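Local coordinates for protein dimethylsulfoniopropionate lyase (Roseovarius nubinhibens, PDB 4B29) that probably cleaves dimethylsulfoniopropionate to release dimethyl sulfide, using a zinc ion held in a cupin barrel, at residues A[142-156]-A[180-194]. Numbering follows the deposited sequence. Where two conformers were deposited one is given.
With ZN (zinc ion), chain J; PO4 (phosphate ion), chain B; EDO (1,2-ethanediol), chain F.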
loop_
_atom_site.group_PDB
_atom_site.type_symbol
_atom_site.label_atom_id
_atom_site.label_comp_id
_atom_site.label_asym_id
_atom_site.label_seq_id
_atom_site.Cartn_x
_atom_site.Cartn_y
_atom_site.Cartn_z
ATOM N N GLY A 142 -12.014 1.833 -11.721
ATOM C CA GLY A 142 -12.775 0.734 -12.324
ATOM C C GLY A 142 -12.225 -0.647 -12.129
ATOM O O GLY A 142 -12.330 -1.507 -13.014
ATOM N N LEU A 143 -11.592 -0.875 -10.966
ATOM C CA LEU A 143 -11.055 -2.199 -10.658
ATOM C C LEU A 143 -11.762 -2.797 -9.464
ATOM O O LEU A 143 -12.176 -2.072 -8.547
ATOM C CB LEU A 143 -9.552 -2.072 -10.351
ATOM C CG LEU A 143 -8.659 -1.722 -11.552
ATOM C CD1 LEU A 143 -7.149 -1.758 -11.082
ATOM C CD2 LEU A 143 -8.863 -2.725 -12.702
ATOM N N ASP A 144 -11.926 -4.114 -9.503
ATOM C CA ASP A 144 -12.527 -4.830 -8.391
ATOM C C ASP A 144 -11.490 -5.820 -7.870
ATOM O O ASP A 144 -11.158 -6.813 -8.513
ATOM C CB ASP A 144 -13.798 -5.549 -8.833
ATOM C CG ASP A 144 -14.620 -6.046 -7.670
ATOM O OD1 ASP A 144 -15.347 -5.229 -7.033
ATOM O OD2 ASP A 144 -14.545 -7.266 -7.396
ATOM N N TYR A 145 -10.924 -5.486 -6.724
ATOM C CA TYR A 145 -9.959 -6.369 -6.049
ATOM C C TYR A 145 -10.812 -7.261 -5.198
ATOM O O TYR A 145 -11.387 -6.807 -4.181
ATOM C CB TYR A 145 -9.013 -5.497 -5.208
ATOM C CG TYR A 145 -7.876 -6.211 -4.514
ATOM C CD1 TYR A 145 -7.547 -7.540 -4.813
ATOM C CD2 TYR A 145 -7.089 -5.516 -3.592
ATOM C CE1 TYR A 145 -6.472 -8.168 -4.157
ATOM C CE2 TYR A 145 -5.990 -6.132 -2.953
ATOM C CZ TYR A 145 -5.712 -7.459 -3.245
ATOM O OH TYR A 145 -4.626 -8.062 -2.609
ATOM N N GLY A 146 -10.950 -8.523 -5.608
ATOM C CA GLY A 146 -11.908 -9.434 -4.967
ATOM C C GLY A 146 -11.464 -9.901 -3.591
ATOM O O GLY A 146 -10.363 -9.538 -3.127
ATOM N N TRP A 147 -12.302 -10.693 -2.946
ATOM C CA TRP A 147 -12.063 -11.160 -1.575
ATOM C C TRP A 147 -10.689 -11.857 -1.467
ATOM O O TRP A 147 -10.378 -12.796 -2.224
ATOM C CB TRP A 147 -13.141 -12.155 -1.136
ATOM C CG TRP A 147 -14.506 -11.528 -1.007
ATOM C CD1 TRP A 147 -15.590 -11.762 -1.832
ATOM C CD2 TRP A 147 -14.952 -10.602 -0.003
ATOM N NE1 TRP A 147 -16.684 -11.007 -1.401
ATOM C CE2 TRP A 147 -16.325 -10.306 -0.277
ATOM C CE3 TRP A 147 -14.355 -10.027 1.125
ATOM C CZ2 TRP A 147 -17.083 -9.438 0.525
ATOM C CZ3 TRP A 147 -15.109 -9.150 1.913
ATOM C CH2 TRP A 147 -16.467 -8.863 1.612
ATOM N N HIS A 148 -9.881 -11.375 -0.523
ATOM C CA HIS A 148 -8.546 -11.965 -0.314
ATOM C C HIS A 148 -8.259 -11.910 1.175
ATOM O O HIS A 148 -8.944 -11.209 1.924
ATOM C CB HIS A 148 -7.480 -11.222 -1.110
ATOM C CG HIS A 148 -7.418 -9.759 -0.833
ATOM N ND1 HIS A 148 -8.347 -8.878 -1.348
ATOM C CD2 HIS A 148 -6.532 -9.009 -0.127
ATOM C CE1 HIS A 148 -8.055 -7.650 -0.955
ATOM N NE2 HIS A 148 -6.949 -7.702 -0.219
ATOM N N GLU A 149 -7.240 -12.658 1.620
ATOM C CA GLU A 149 -7.090 -12.817 3.054
ATOM C C GLU A 149 -5.656 -13.236 3.368
ATOM O O GLU A 149 -4.899 -13.636 2.474
ATOM C CB GLU A 149 -8.051 -13.893 3.583
ATOM C CG GLU A 149 -7.748 -15.273 2.936
ATOM C CD GLU A 149 -8.784 -16.254 3.359
ATOM O OE1 GLU A 149 -9.883 -16.246 2.765
ATOM O OE2 GLU A 149 -8.521 -16.973 4.347
ATOM N N HIS A 150 -5.309 -13.134 4.643
ATOM C CA HIS A 150 -3.970 -13.530 5.100
ATOM C C HIS A 150 -3.981 -13.581 6.616
ATOM O O HIS A 150 -4.744 -12.848 7.293
ATOM C CB HIS A 150 -2.895 -12.527 4.628
ATOM C CG HIS A 150 -3.358 -11.101 4.685
ATOM N ND1 HIS A 150 -3.482 -10.398 5.859
ATOM C CD2 HIS A 150 -3.786 -10.283 3.703
ATOM C CE1 HIS A 150 -3.948 -9.179 5.601
ATOM N NE2 HIS A 150 -4.131 -9.094 4.290
ATOM N N LEU A 151 -3.052 -14.380 7.177
ATOM C CA LEU A 151 -2.976 -14.446 8.635
ATOM C C LEU A 151 -2.613 -13.094 9.352
ATOM O O LEU A 151 -3.217 -12.751 10.338
ATOM C CB LEU A 151 -1.983 -15.574 9.039
ATOM C CG LEU A 151 -1.729 -15.724 10.522
ATOM C CD1 LEU A 151 -3.007 -16.120 11.316
ATOM C CD2 LEU A 151 -0.639 -16.839 10.676
ATOM N N PRO A 152 -1.579 -12.345 8.880
ATOM C CA PRO A 152 -1.183 -11.142 9.622
ATOM C C PRO A 152 -2.286 -10.079 9.605
ATOM O O PRO A 152 -3.112 -10.044 8.667
ATOM C CB PRO A 152 0.049 -10.611 8.828
ATOM C CG PRO A 152 0.025 -11.311 7.474
ATOM C CD PRO A 152 -0.612 -12.683 7.811
ATOM N N GLU A 153 -2.319 -9.325 10.673
ATOM C CA GLU A 153 -3.210 -8.119 10.726
ATOM C C GLU A 153 -2.661 -7.031 9.834
ATOM O O GLU A 153 -1.448 -6.953 9.591
ATOM C CB GLU A 153 -3.232 -7.597 12.139
ATOM C CG GLU A 153 -3.957 -8.602 13.119
ATOM C CD GLU A 153 -3.924 -8.118 14.516
ATOM O OE1 GLU A 153 -3.466 -6.972 14.756
ATOM O OE2 GLU A 153 -4.386 -8.809 15.463
ATOM N N GLU A 154 -3.539 -6.130 9.392
ATOM C CA GLU A 154 -3.097 -5.077 8.483
ATOM C C GLU A 154 -3.891 -3.832 8.823
ATOM O O GLU A 154 -5.028 -3.918 9.282
ATOM C CB GLU A 154 -3.443 -5.607 7.093
ATOM C CG GLU A 154 -3.721 -4.697 6.070
ATOM C CD GLU A 154 -3.885 -5.397 4.743
ATOM O OE1 GLU A 154 -4.940 -5.998 4.461
ATOM O OE2 GLU A 154 -2.993 -5.270 3.915
ATOM N N LEU A 155 -3.275 -2.675 8.635
ATOM C CA LEU A 155 -3.956 -1.371 8.866
ATOM C C LEU A 155 -3.739 -0.561 7.592
ATOM O O LEU A 155 -2.616 -0.111 7.303
ATOM C CB LEU A 155 -3.361 -0.662 10.086
ATOM C CG LEU A 155 -4.012 0.707 10.396
ATOM C CD1 LEU A 155 -5.530 0.577 10.663
ATOM C CD2 LEU A 155 -3.298 1.355 11.589
ATOM N N TYR A 156 -4.814 -0.396 6.808
ATOM C CA TYR A 156 -4.740 0.432 5.614
ATOM C C TYR A 156 -4.806 1.916 5.973
ATOM O O TYR A 156 -5.469 2.311 6.933
ATOM C CB TYR A 156 -6.004 0.176 4.729
ATOM C CG TYR A 156 -5.737 -0.708 3.569
ATOM C CD1 TYR A 156 -5.679 -2.108 3.753
ATOM C CD2 TYR A 156 -5.499 -0.200 2.305
ATOM C CE1 TYR A 156 -5.447 -2.961 2.643
ATOM C CE2 TYR A 156 -5.266 -1.016 1.221
ATOM C CZ TYR A 156 -5.192 -2.396 1.403
ATOM O OH TYR A 156 -4.977 -3.203 0.315
ATOM N N THR A 180 -8.410 5.329 7.659
ATOM C CA THR A 180 -7.721 4.033 7.858
ATOM C C THR A 180 -8.721 2.921 8.019
ATOM O O THR A 180 -9.940 3.154 8.247
ATOM C CB THR A 180 -6.816 4.051 9.122
ATOM O OG1 THR A 180 -7.595 4.208 10.344
ATOM C CG2 THR A 180 -5.745 5.190 9.011
ATOM N N ARG A 181 -8.251 1.682 7.887
ATOM C CA ARG A 181 -9.119 0.572 8.234
ATOM C C ARG A 181 -8.290 -0.606 8.731
ATOM O O ARG A 181 -7.328 -0.975 8.024
ATOM C CB ARG A 181 -9.943 0.109 7.062
ATOM C CG ARG A 181 -11.125 -0.727 7.710
ATOM C CD ARG A 181 -11.856 -1.632 6.777
ATOM N NE ARG A 181 -13.085 -1.957 7.499
ATOM C CZ ARG A 181 -14.263 -2.148 6.929
ATOM N NH1 ARG A 181 -14.375 -2.215 5.620
ATOM N NH2 ARG A 181 -15.309 -2.291 7.734
ATOM N N PHE A 182 -8.703 -1.180 9.880
ATOM C CA PHE A 182 -8.017 -2.372 10.429
ATOM C C PHE A 182 -8.616 -3.652 9.830
ATOM O O PHE A 182 -9.869 -3.804 9.781
ATOM C CB PHE A 182 -8.256 -2.374 11.923
ATOM C CG PHE A 182 -7.770 -3.611 12.625
ATOM C CD1 PHE A 182 -6.407 -3.863 12.709
ATOM C CD2 PHE A 182 -8.658 -4.453 13.253
ATOM C CE1 PHE A 182 -5.930 -4.979 13.401
ATOM C CE2 PHE A 182 -8.174 -5.607 13.979
ATOM C CZ PHE A 182 -6.815 -5.848 14.035
ATOM N N HIS A 183 -7.759 -4.568 9.383
ATOM C CA HIS A 183 -8.213 -5.892 8.940
ATOM C C HIS A 183 -7.704 -6.940 9.910
ATOM O O HIS A 183 -6.505 -7.159 10.005
ATOM C CB HIS A 183 -7.664 -6.223 7.554
ATOM C CG HIS A 183 -8.257 -5.364 6.466
ATOM N ND1 HIS A 183 -7.582 -5.080 5.297
ATOM C CD2 HIS A 183 -9.420 -4.672 6.414
ATOM C CE1 HIS A 183 -8.345 -4.298 4.537
ATOM N NE2 HIS A 183 -9.468 -4.053 5.184
ATOM N N PRO A 184 -8.602 -7.557 10.678
ATOM C CA PRO A 184 -8.149 -8.546 11.646
ATOM C C PRO A 184 -7.613 -9.785 10.931
ATOM O O PRO A 184 -7.898 -10.036 9.747
ATOM C CB PRO A 184 -9.410 -8.938 12.447
ATOM C CG PRO A 184 -10.484 -8.004 11.981
ATOM C CD PRO A 184 -10.058 -7.271 10.714
ATOM N N ALA A 185 -6.821 -10.559 11.688
ATOM C CA ALA A 185 -6.231 -11.764 11.113
ATOM C C ALA A 185 -7.226 -12.663 10.405
ATOM O O ALA A 185 -8.315 -12.980 10.959
ATOM C CB ALA A 185 -5.544 -12.577 12.263
ATOM N N ASN A 186 -6.855 -13.112 9.203
ATOM C CA ASN A 186 -7.618 -14.109 8.405
ATOM C C ASN A 186 -9.003 -13.578 7.914
ATOM O O ASN A 186 -9.722 -14.338 7.246
ATOM C CB ASN A 186 -7.882 -15.410 9.205
ATOM C CG ASN A 186 -6.607 -16.199 9.520
ATOM O OD1 ASN A 186 -6.400 -16.692 10.686
ATOM N ND2 ASN A 186 -5.803 -16.377 8.512
ATOM N N ALA A 187 -9.356 -12.321 8.217
ATOM C CA ALA A 187 -10.688 -11.851 7.782
ATOM C C ALA A 187 -10.631 -11.466 6.291
ATOM O O ALA A 187 -9.812 -10.617 5.917
ATOM C CB ALA A 187 -11.141 -10.642 8.633
ATOM N N PRO A 188 -11.471 -12.084 5.433
ATOM C CA PRO A 188 -11.377 -11.696 4.043
ATOM C C PRO A 188 -11.830 -10.257 3.826
ATOM O O PRO A 188 -12.741 -9.771 4.521
ATOM C CB PRO A 188 -12.317 -12.655 3.329
ATOM C CG PRO A 188 -12.395 -13.864 4.229
ATOM C CD PRO A 188 -12.294 -13.298 5.625
ATOM N N HIS A 189 -11.171 -9.590 2.891
ATOM C CA HIS A 189 -11.500 -8.189 2.581
ATOM C C HIS A 189 -11.410 -8.007 1.081
ATOM O O HIS A 189 -10.808 -8.832 0.359
ATOM C CB HIS A 189 -10.582 -7.224 3.383
ATOM C CG HIS A 189 -9.135 -7.647 3.430
ATOM N ND1 HIS A 189 -8.697 -8.652 4.264
ATOM C CD2 HIS A 189 -8.041 -7.156 2.800
ATOM C CE1 HIS A 189 -7.379 -8.795 4.119
ATOM N NE2 HIS A 189 -6.963 -7.874 3.270
ATOM N N ALA A 190 -11.943 -6.891 0.598
ATOM C CA ALA A 190 -11.905 -6.615 -0.838
ATOM C C ALA A 190 -12.047 -5.112 -1.045
ATOM O O ALA A 190 -12.243 -4.363 -0.082
ATOM C CB ALA A 190 -13.077 -7.378 -1.549
ATOM N N MET A 191 -11.843 -4.647 -2.270
ATOM C CA MET A 191 -11.888 -3.208 -2.482
ATOM C C MET A 191 -12.281 -2.934 -3.942
ATOM O O MET A 191 -11.810 -3.630 -4.826
ATOM C CB MET A 191 -10.477 -2.634 -2.247
ATOM C CG MET A 191 -10.446 -1.090 -2.233
ATOM S SD MET A 191 -8.724 -0.470 -2.383
ATOM C CE MET A 191 -8.403 -0.923 -4.082
ATOM N N THR A 192 -13.077 -1.886 -4.166
ATOM C CA THR A 192 -13.506 -1.528 -5.522
ATOM C C THR A 192 -13.163 -0.065 -5.758
ATOM O O THR A 192 -13.531 0.811 -4.941
ATOM C CB THR A 192 -15.048 -1.635 -5.581
ATOM O OG1 THR A 192 -15.408 -2.958 -5.178
ATOM C CG2 THR A 192 -15.553 -1.327 -7.018
ATOM N N THR A 193 -12.488 0.220 -6.863
ATOM C CA THR A 193 -12.359 1.624 -7.273
ATOM C C THR A 193 -13.484 1.891 -8.319
ATOM O O THR A 193 -13.835 1.037 -9.136
ATOM C CB THR A 193 -11.014 1.984 -7.927
ATOM O OG1 THR A 193 -10.678 0.972 -8.866
ATOM C CG2 THR A 193 -9.856 2.037 -6.868
ATOM N N LEU A 194 -13.997 3.097 -8.235
ATOM C CA LEU A 194 -15.050 3.559 -9.154
ATOM C C LEU A 194 -14.389 4.524 -10.133
ATOM O O LEU A 194 -13.531 4.112 -10.900
ATOM C CB LEU A 194 -16.180 4.175 -8.330
ATOM C CG LEU A 194 -17.031 3.254 -7.439
ATOM C CD1 LEU A 194 -17.532 2.037 -8.196
ATOM C CD2 LEU A 194 -16.307 2.841 -6.149
HETATM ZN ZN ZN J . -4.969 -7.541 3.216
HETATM P P PO4 B . -3.899 -6.473 0.688
HETATM O O1 PO4 B . -3.449 -6.871 -0.687
HETATM O O2 PO4 B . -2.832 -5.522 1.265
HETATM O O3 PO4 B . -5.259 -5.787 0.686
HETATM O O4 PO4 B . -4.019 -7.648 1.603
HETATM C C1 EDO F . -1.315 -2.383 0.213
HETATM O O1 EDO F . -2.469 -1.741 -0.334
HETATM C C2 EDO F . -0.854 -3.380 -0.816
HETATM O O2 EDO F . 0.141 -4.124 -0.143
HETATM O O HOH W 1 -10.348 -16.783 6.550
HETATM O O HOH W 2 -6.033 -16.393 5.854
HETATM O O HOH W 3 -7.060 -11.340 6.097
HETATM O O HOH W 4 -5.850 -9.616 7.898
HETATM O O HOH W 5 -6.651 -10.156 14.501
#
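His189 meets His150 and Glu154 at a zinc ion, consistent with three members of the His/His/Glu/His set of cupin metal sites; His148 does not bind the metal here. Zinc takes His150 NE2 and His189 NE2 from rings whose planes stand 75° apart, while Glu154 binds through OE1 alone, at 2.0 Å from the metal. That same oxygen accepts a nearly straight hydrogen bond from His183 ND1 (2.9 Å). OE1 lies in the plane of the His183 imidazole, but ND1 meets it on the anti side, 33° out of the carboxylate plane. His183 is thus a second-shell residue that positions the glutamate; its ND1 also sits over one face of the His189 ring, whose other face carries His148 O. With CG wedged between the backbone N and carbonyl carbon (chi1 42°), His189 turns ND1 back to Ala187 O, 2.8 Å away, fixing the ring's rotation and leaving NE2 for the metal. His150 is oriented likewise by ND1 bonding to Pro152 O.

Two antiparallel strand pairs, 144-149 with 189-192 and 153-156 with 180-183, belong to different sheets and bring the site together; a beta bulge shifts the first pair's register between Tyr145 and His148. At the bulge, Ala190 CB points toward strand 144-149 and makes a CH-pi contact over the face of the Trp147 six-membered ring, 4.2 Å from its centroid.

A phosphate, probably from the crystallisation liquor, binds zinc through O4. Its O3 receives bonds from Tyr156 OH (2.6 Å) and His148 NE2 (2.7 Å), and O1 one from Tyr145 OH (2.5 Å). Glu154 OE2 approaches O2 to 2.7 Å. The metal and the donors Tyr145, His148 and Tyr156 thus form a pocket suited to an anion, consistent with binding the carboxylate of dimethylsulfoniopropionate.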